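Metallocarboxypeptidase (Trypanosoma cruzi, PDB 3DWC) is a metallocarboxypeptidase of the M32 family that probably releases C-terminal amino acids from peptides with broad specificity, proline excepted. Local coordinates at residues Asp233-Pro238 with Arg248-Tyr253; Asn242-Val247 with Lys273-Cys278. All blocks are in the same frame, centred on the assembly; numbering follows the deposited sequence.

In the fold
Strand 246-251 is the element common to both contacts, whose centres lie about 17 Å apart. In contact 1 its later half pairs in parallel with strand 230-234; in contact 2 the turn leading into it, and V247, meet the C-terminal end of helix 259-276. That helix bears the HExxH residues, H267 and H271 binding cobalt together with E298, and E268 the predicted proton donor/acceptor. The side chain of I249 comes within about 4 Å of that of E268; the side chain of P238 is about 9 Å from the cobalt and that of E275 about 11 Å. Between the contacts, R248 NE packs 3.3 Å from N242 ND2. Strand 246-251 and the turn before it thus lie against the metal-binding helix.

Contact 1 (Asp233-Pro238 with Arg248-Tyr253); sequences DVSAHP and RITTKY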
ATOM      1  N   ASP B 233      -0.020  12.742  -1.387  1.00 33.66           N
ATOM      2  CA  ASP B 233       0.278  12.452   0.047  1.00 34.74           C
ATOM      3  C   ASP B 233       1.619  13.083   0.417  1.00 36.17           C
ATOM      4  O   ASP B 233       2.152  13.843  -0.358  1.00 35.12           O
ATOM      5  CB  ASP B 233       0.331  10.931   0.271  1.00 33.72           C
ATOM      6  CG  ASP B 233      -1.013  10.284   0.104  1.00 33.40           C
ATOM      7  OD1 ASP B 233      -1.890  10.489   0.981  1.00 34.58           O
ATOM      8  OD2 ASP B 233      -1.220   9.604  -0.919  1.00 32.11           O
ATOM      9  N   VAL B 234       2.173  12.728   1.585  1.00 38.91           N
ATOM     10  CA  VAL B 234       3.434  13.286   2.113  1.00 39.93           C
ATOM     11  C   VAL B 234       4.553  12.202   2.204  1.00 41.04           C
ATOM     12  O   VAL B 234       4.301  11.069   2.598  1.00 41.00           O
ATOM     13  CB  VAL B 234       3.158  13.940   3.463  1.00 40.83           C
ATOM     14  CG1 VAL B 234       4.450  14.377   4.162  1.00 43.41           C
ATOM     15  CG2 VAL B 234       2.214  15.136   3.274  1.00 41.45           C
ATOM     16  N   SER B 235       5.748  12.523   1.715  1.00 42.19           N
ATOM     17  CA  SER B 235       6.960  11.734   1.970  1.00 43.28           C
ATOM     18  C   SER B 235       8.150  12.670   2.191  1.00 44.36           C
ATOM     19  O   SER B 235       8.040  13.867   1.965  1.00 44.31           O
ATOM     20  CB  SER B 235       7.280  10.718   0.872  1.00 42.80           C
ATOM     21  OG  SER B 235       7.633  11.323  -0.377  1.00 44.38           O
ATOM     22  N   ALA B 236       9.248  12.102   2.705  1.00 45.57           N
ATOM     23  CA  ALA B 236      10.501  12.805   2.916  1.00 47.00           C
ATOM     24  C   ALA B 236      11.090  13.315   1.587  1.00 48.14           C
ATOM     25  O   ALA B 236      11.650  14.401   1.536  1.00 48.44           O
ATOM     26  CB  ALA B 236      11.523  11.887   3.673  1.00 47.08           C
ATOM     27  N   HIS B 237      10.955  12.557   0.501  1.00 49.67           N
ATOM     28  CA  HIS B 237      11.387  13.046  -0.830  1.00 49.75           C
ATOM     29  C   HIS B 237      10.199  13.031  -1.800  1.00 50.44           C
ATOM     30  O   HIS B 237       9.567  11.996  -1.968  1.00 51.29           O
ATOM     31  CB  HIS B 237      12.554  12.185  -1.353  1.00 51.52           C
ATOM     32  CG  HIS B 237      13.645  11.959  -0.331  1.00 54.67           C
ATOM     33  ND1 HIS B 237      13.842  10.743   0.300  1.00 58.71           N
ATOM     34  CD2 HIS B 237      14.565  12.806   0.203  1.00 57.70           C
ATOM     35  CE1 HIS B 237      14.843  10.845   1.160  1.00 57.98           C
ATOM     36  NE2 HIS B 237      15.302  12.084   1.120  1.00 58.31           N
ATOM     37  N   PRO B 238       9.836  14.185  -2.392  1.00 49.52           N
ATOM     38  CA  PRO B 238       8.765  14.138  -3.391  1.00 48.29           C
ATOM     39  C   PRO B 238       9.081  13.225  -4.565  1.00 46.87           C
ATOM     40  O   PRO B 238      10.195  13.218  -5.071  1.00 46.20           O
ATOM     41  CB  PRO B 238       8.652  15.594  -3.870  1.00 48.85           C
ATOM     42  CG  PRO B 238       9.887  16.220  -3.469  1.00 50.26           C
ATOM     43  CD  PRO B 238      10.265  15.570  -2.177  1.00 50.29           C
ATOM     44  N   ARG B 248       0.349   8.098  -7.847  1.00 30.24           N
ATOM     45  CA  ARG B 248       0.422   8.620  -6.513  1.00 30.67           C
ATOM     46  C   ARG B 248       1.724   9.438  -6.389  1.00 31.80           C
ATOM     47  O   ARG B 248       2.827   8.892  -6.479  1.00 31.71           O
ATOM     48  CB  ARG B 248       0.392   7.476  -5.470  1.00 29.85           C
ATOM     49  CG  ARG B 248      -0.867   6.626  -5.599  1.00 30.50           C
ATOM     50  CD  ARG B 248      -1.075   5.694  -4.432  1.00 30.64           C
ATOM     51  NE  ARG B 248      -2.266   4.876  -4.650  1.00 29.58           N
ATOM     52  CZ  ARG B 248      -2.680   3.967  -3.787  1.00 30.14           C
ATOM     53  NH1 ARG B 248      -2.010   3.778  -2.677  1.00 32.98           N
ATOM     54  NH2 ARG B 248      -3.707   3.186  -4.072  1.00 28.57           N
ATOM     55  N   ILE B 249       1.544  10.739  -6.165  1.00 32.16           N
ATOM     56  CA  ILE B 249       2.608  11.682  -6.010  1.00 32.10           C
ATOM     57  C   ILE B 249       2.677  12.154  -4.559  1.00 32.79           C
ATOM     58  O   ILE B 249       1.710  12.104  -3.831  1.00 31.12           O
ATOM     59  CB  ILE B 249       2.451  12.868  -6.973  1.00 32.80           C
ATOM     60  CG1 ILE B 249       1.306  13.797  -6.603  1.00 31.28           C
ATOM     61  CG2 ILE B 249       2.221  12.404  -8.399  1.00 28.52           C
ATOM     62  CD1 ILE B 249       1.461  15.111  -7.347  1.00 32.72           C
ATOM     63  N   THR B 250       3.848  12.608  -4.141  1.00 34.89           N
ATOM     64  CA  THR B 250       4.001  13.127  -2.799  1.00 36.05           C
ATOM     65  C   THR B 250       4.760  14.459  -2.800  1.00 37.68           C
ATOM     66  O   THR B 250       5.317  14.900  -3.828  1.00 37.65           O
ATOM     67  CB  THR B 250       4.787  12.166  -1.947  1.00 35.86           C
ATOM     68  OG1 THR B 250       6.093  12.082  -2.479  1.00 37.63           O
ATOM     69  CG2 THR B 250       4.139  10.790  -1.940  1.00 36.52           C
ATOM     70  N   THR B 251       4.781  15.067  -1.617  1.00 38.82           N
ATOM     71  CA  THR B 251       5.468  16.303  -1.370  1.00 39.59           C
ATOM     72  C   THR B 251       5.709  16.393   0.125  1.00 39.93           C
ATOM     73  O   THR B 251       5.415  15.494   0.897  1.00 40.15           O
ATOM     74  CB  THR B 251       4.644  17.529  -1.839  1.00 40.25           C
ATOM     75  OG1 THR B 251       5.465  18.699  -1.805  1.00 41.99           O
ATOM     76  CG2 THR B 251       3.411  17.759  -0.913  1.00 40.59           C
ATOM     77  N   LYS B 252       6.223  17.523   0.537  1.00 41.27           N
ATOM     78  CA  LYS B 252       6.628  17.697   1.918  1.00 40.90           C
ATOM     79  C   LYS B 252       6.470  19.187   2.173  1.00 39.95           C
ATOM     80  O   LYS B 252       6.712  19.979   1.279  1.00 38.42           O
ATOM     81  CB  LYS B 252       8.068  17.283   2.013  1.00 41.86           C
ATOM     82  CG  LYS B 252       8.620  17.135   3.409  1.00 46.54           C
ATOM     83  CD  LYS B 252      10.043  17.696   3.483  1.00 52.14           C
ATOM     84  CE  LYS B 252      11.012  17.023   2.466  1.00 54.08           C
ATOM     85  NZ  LYS B 252      12.431  17.623   2.500  1.00 54.90           N
ATOM     86  N   TYR B 253       6.000  19.538   3.363  1.00 39.65           N
ATOM     87  CA  TYR B 253       5.703  20.910   3.697  1.00 39.45           C
ATOM     88  C   TYR B 253       6.530  21.421   4.880  1.00 39.19           C
ATOM     89  O   TYR B 253       6.769  20.689   5.840  1.00 38.70           O
ATOM     90  CB  TYR B 253       4.233  21.070   4.028  1.00 39.85           C
ATOM     91  CG  TYR B 253       3.279  20.576   2.969  1.00 38.86           C
ATOM     92  CD1 TYR B 253       2.644  19.353   3.110  1.00 41.30           C
ATOM     93  CD2 TYR B 253       3.010  21.319   1.862  1.00 40.38           C
ATOM     94  CE1 TYR B 253       1.791  18.886   2.179  1.00 40.40           C
ATOM     95  CE2 TYR B 253       2.148  20.856   0.891  1.00 42.09           C
ATOM     96  CZ  TYR B 253       1.534  19.635   1.068  1.00 40.45           C
ATOM     97  OH  TYR B 253       0.660  19.151   0.126  1.00 40.02           O
TER
HETATM   98  O   HOH W   1       0.664   9.569  -2.856  1.00  8.80           O
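With chi1 at 66° in S235 and 65° in T250, each hydroxyl sits in the crowded position between its own backbone N and carbonyl carbon, and the two are brought tip to tip. T250 OG1 donates to S235 OG at 2.7 Å, and S235 OG in turn donates to H237 O at 2.6 Å, approaching from above that carbonyl plane. T250 OG1 also accepts from the backbone N of F239. Next to these hydroxyls, strands 230-234 and 246-251 pair in parallel: D233 N donates to I249 O at 3.1 Å, T251 N returns to D233 O, and S235 N reaches T251 O, with the donor 27° out of the carbonyl plane. Water 1 donates to both I249 O (2.9 Å) and D233 OD2 (2.7 Å), the latter also salt-bridged to R231. On the face carrying V234 and T251, V234 CG2 meets Y253 CE1 obliquely at 3.9 Å. I249 turns from this pairing onto E268 and T269 of the metal-binding helix. S235 OG, acceptor and donor at once, is held in one rotation, which is consistent with the loop leaving the edge strand being tied to the neighbouring strand.

Contact 2 (Asn242-Val247 with Lys273-Cys278); sequences NSKEDV and KYEQNC
K244 and E275 cross obliquely, the lysine methylenes passing over E275 O before the tip bends toward the acid. K244 CG passes 3.3 Å from E275 OE2, and a turn at chi4 (-61°) then brings NZ to the same oxygen at 2.9 Å, a salt bridge received on the syn lone pair. E275, itself folded at chi2 (-67°), takes a second bond on OE2 from water 2 at 3.0 Å, which also donates to N242 O, while OE1 is held by H297; the carboxylate is thus gripped at both oxygens, and the nearby ammonium would favour its charged form. K244 sits in a type I beta turn from S243 to D246; D246 O accepts from both N242 ND2, at 2.9 Å, and S243 N. The turn feeds strand 246-251 and abuts the end of helix 259-276, the HExxH helix of this M32 peptidase. Beside the ion pair the contact becomes apolar: V247 points at the helix, its CG2 3.7 Å from Q276 CG and 3.9 Å from E275 CB, crossing E275 at about a right angle and Q276 obliquely. Q276 NE2 donates to D226 O. C278 CB rests on K244 CD at 3.9 Å.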
ATOM      1  N   ASN B 242       3.735   4.633  -7.843  1.00 33.59           N
ATOM      2  CA  ASN B 242       2.706   3.666  -8.055  1.00 33.03           C
ATOM      3  C   ASN B 242       2.477   3.355  -9.534  1.00 33.16           C
ATOM      4  O   ASN B 242       3.433   3.287 -10.275  1.00 33.92           O
ATOM      5  CB  ASN B 242       1.422   4.065  -7.337  1.00 33.04           C
ATOM      6  CG  ASN B 242       0.654   2.870  -6.865  1.00 32.27           C
ATOM      7  OD1 ASN B 242       1.244   1.861  -6.498  1.00 29.35           O
ATOM      8  ND2 ASN B 242      -0.659   2.964  -6.877  1.00 29.27           N
ATOM      9  N   SER B 243       1.226   3.152  -9.962  1.00 32.74           N
ATOM     10  CA  SER B 243       0.918   2.589 -11.258  1.00 32.19           C
ATOM     11  C   SER B 243       0.102   3.554 -12.128  1.00 32.28           C
ATOM     12  O   SER B 243      -0.495   4.525 -11.634  1.00 33.44           O
ATOM     13  CB  SER B 243       0.120   1.305 -11.036  1.00 32.63           C
ATOM     14  OG  SER B 243       0.929   0.287 -10.466  1.00 33.70           O
ATOM     15  N   LYS B 244       0.093   3.307 -13.425  1.00 31.96           N
ATOM     16  CA  LYS B 244      -0.576   4.216 -14.393  1.00 33.05           C
ATOM     17  C   LYS B 244      -2.074   4.441 -14.166  1.00 32.60           C
ATOM     18  O   LYS B 244      -2.623   5.527 -14.442  1.00 33.30           O
ATOM     19  CB  LYS B 244      -0.346   3.723 -15.818  1.00 32.83           C
ATOM     20  CG  LYS B 244       1.119   3.797 -16.237  1.00 34.82           C
ATOM     21  CD  LYS B 244       1.254   3.619 -17.753  1.00 35.73           C
ATOM     22  CE  LYS B 244       2.575   2.958 -18.157  1.00 39.50           C
ATOM     23  NZ  LYS B 244       3.753   3.755 -17.758  1.00 45.03           N
ATOM     24  N   GLU B 245      -2.742   3.402 -13.694  1.00 32.88           N
ATOM     25  CA  GLU B 245      -4.159   3.480 -13.302  1.00 32.79           C
ATOM     26  C   GLU B 245      -4.396   4.143 -11.945  1.00 32.26           C
ATOM     27  O   GLU B 245      -5.546   4.369 -11.554  1.00 32.86           O
ATOM     28  CB  GLU B 245      -4.791   2.063 -13.280  1.00 33.28           C
ATOM     29  CG  GLU B 245      -4.515   1.242 -14.526  1.00 31.89           C
ATOM     30  CD  GLU B 245      -3.258   0.405 -14.467  1.00 33.81           C
ATOM     31  OE1 GLU B 245      -3.138  -0.450 -15.374  1.00 32.94           O
ATOM     32  OE2 GLU B 245      -2.394   0.587 -13.551  1.00 29.82           O
ATOM     33  N   ASP B 246      -3.321   4.449 -11.218  1.00 32.70           N
ATOM     34  CA  ASP B 246      -3.429   4.827  -9.838  1.00 31.83           C
ATOM     35  C   ASP B 246      -2.124   5.523  -9.512  1.00 32.26           C
ATOM     36  O   ASP B 246      -1.259   4.955  -8.866  1.00 31.66           O
ATOM     37  CB  ASP B 246      -3.675   3.540  -9.000  1.00 32.22           C
ATOM     38  CG  ASP B 246      -3.922   3.822  -7.528  1.00 33.64           C
ATOM     39  OD1 ASP B 246      -3.608   4.964  -7.070  1.00 28.86           O
ATOM     40  OD2 ASP B 246      -4.398   2.871  -6.815  1.00 33.05           O
ATOM     41  N   VAL B 247      -1.979   6.772  -9.990  1.00 31.50           N
ATOM     42  CA  VAL B 247      -0.697   7.478  -9.944  1.00 30.72           C
ATOM     43  C   VAL B 247      -0.665   8.304  -8.664  1.00 30.61           C
ATOM     44  O   VAL B 247      -1.563   9.078  -8.421  1.00 30.76           O
ATOM     45  CB  VAL B 247      -0.498   8.407 -11.173  1.00 31.39           C
ATOM     46  CG1 VAL B 247       0.886   9.250 -11.018  1.00 30.16           C
ATOM     47  CG2 VAL B 247      -0.537   7.619 -12.404  1.00 27.54           C
ATOM     48  N   LYS B 273       0.828  13.364 -15.360  1.00 30.86           N
ATOM     49  CA  LYS B 273      -0.040  13.508 -16.545  1.00 30.23           C
ATOM     50  C   LYS B 273       0.438  12.580 -17.638  1.00 29.91           C
ATOM     51  O   LYS B 273      -0.361  12.016 -18.387  1.00 30.81           O
ATOM     52  CB  LYS B 273      -0.028  14.949 -17.054  1.00 30.89           C
ATOM     53  CG  LYS B 273      -0.717  16.004 -16.107  1.00 30.04           C
ATOM     54  CD  LYS B 273      -2.225  15.747 -15.914  1.00 29.05           C
ATOM     55  CE  LYS B 273      -3.035  16.026 -17.217  1.00 28.72           C
ATOM     56  NZ  LYS B 273      -4.485  15.736 -17.032  1.00 27.00           N
ATOM     57  N   TYR B 274       1.742  12.397 -17.740  1.00 29.61           N
ATOM     58  CA  TYR B 274       2.286  11.453 -18.705  1.00 30.62           C
ATOM     59  C   TYR B 274       1.827  10.029 -18.365  1.00 31.29           C
ATOM     60  O   TYR B 274       1.225   9.331 -19.219  1.00 30.78           O
ATOM     61  CB  TYR B 274       3.807  11.580 -18.760  1.00 29.99           C
ATOM     62  CG  TYR B 274       4.565  10.916 -19.898  1.00 29.58           C
ATOM     63  CD1 TYR B 274       3.938  10.297 -20.974  1.00 29.00           C
ATOM     64  CD2 TYR B 274       5.934  10.954 -19.901  1.00 26.19           C
ATOM     65  CE1 TYR B 274       4.730   9.715 -22.047  1.00 28.18           C
ATOM     66  CE2 TYR B 274       6.708  10.363 -20.923  1.00 27.39           C
ATOM     67  CZ  TYR B 274       6.086   9.764 -21.994  1.00 27.21           C
ATOM     68  OH  TYR B 274       6.860   9.229 -22.989  1.00 29.29           O
ATOM     69  N   GLU B 275       2.063   9.627 -17.112  1.00 32.14           N
ATOM     70  CA  GLU B 275       1.666   8.305 -16.626  1.00 32.43           C
ATOM     71  C   GLU B 275       0.153   8.039 -16.778  1.00 33.64           C
ATOM     72  O   GLU B 275      -0.235   6.950 -17.251  1.00 35.21           O
ATOM     73  CB  GLU B 275       2.149   8.097 -15.181  1.00 32.82           C
ATOM     74  CG  GLU B 275       3.689   8.055 -15.056  1.00 33.62           C
ATOM     75  CD  GLU B 275       4.290   6.823 -15.738  1.00 38.23           C
ATOM     76  OE1 GLU B 275       5.386   6.886 -16.343  1.00 42.71           O
ATOM     77  OE2 GLU B 275       3.647   5.770 -15.685  1.00 35.43           O
ATOM     78  N   GLN B 276      -0.703   9.029 -16.459  1.00 33.77           N
ATOM     79  CA  GLN B 276      -2.153   8.829 -16.470  1.00 33.21           C
ATOM     80  C   GLN B 276      -2.716   8.751 -17.863  1.00 33.72           C
ATOM     81  O   GLN B 276      -3.857   8.284 -18.046  1.00 33.00           O
ATOM     82  CB  GLN B 276      -2.910   9.984 -15.745  1.00 33.81           C
ATOM     83  CG  GLN B 276      -2.720  10.005 -14.236  1.00 33.08           C
ATOM     84  CD  GLN B 276      -3.747  10.863 -13.526  1.00 33.45           C
ATOM     85  OE1 GLN B 276      -4.177  11.944 -14.029  1.00 33.44           O
ATOM     86  NE2 GLN B 276      -4.212  10.356 -12.371  1.00 30.36           N
ATOM     87  N   ASN B 277      -1.967   9.292 -18.831  1.00 33.45           N
ATOM     88  CA  ASN B 277      -2.395   9.317 -20.203  1.00 33.41           C
ATOM     89  C   ASN B 277      -1.506   8.556 -21.157  1.00 33.05           C
ATOM     90  O   ASN B 277      -1.604   8.765 -22.375  1.00 31.31           O
ATOM     91  CB  ASN B 277      -2.551  10.754 -20.662  1.00 33.82           C
ATOM     92  CG  ASN B 277      -3.606  11.463 -19.884  1.00 35.11           C
ATOM     93  OD1 ASN B 277      -4.786  11.324 -20.191  1.00 37.15           O
ATOM     94  ND2 ASN B 277      -3.204  12.163 -18.826  1.00 29.48           N
ATOM     95  N   CYS B 278      -0.708   7.635 -20.633  1.00 31.85           N
ATOM     96  CA  CYS B 278       0.262   6.939 -21.460  1.00 32.49           C
ATOM     97  C   CYS B 278      -0.436   5.958 -22.387  1.00 32.76           C
ATOM     98  O   CYS B 278      -1.144   5.070 -21.930  1.00 33.82           O
ATOM     99  CB  CYS B 278       1.343   6.243 -20.601  1.00 31.93           C
ATOM    100  SG  CYS B 278       2.809   5.788 -21.556  1.00 33.69           S
TER
HETATM  101  O   HOH W   2       2.693   4.938 -12.930  1.00 19.50           O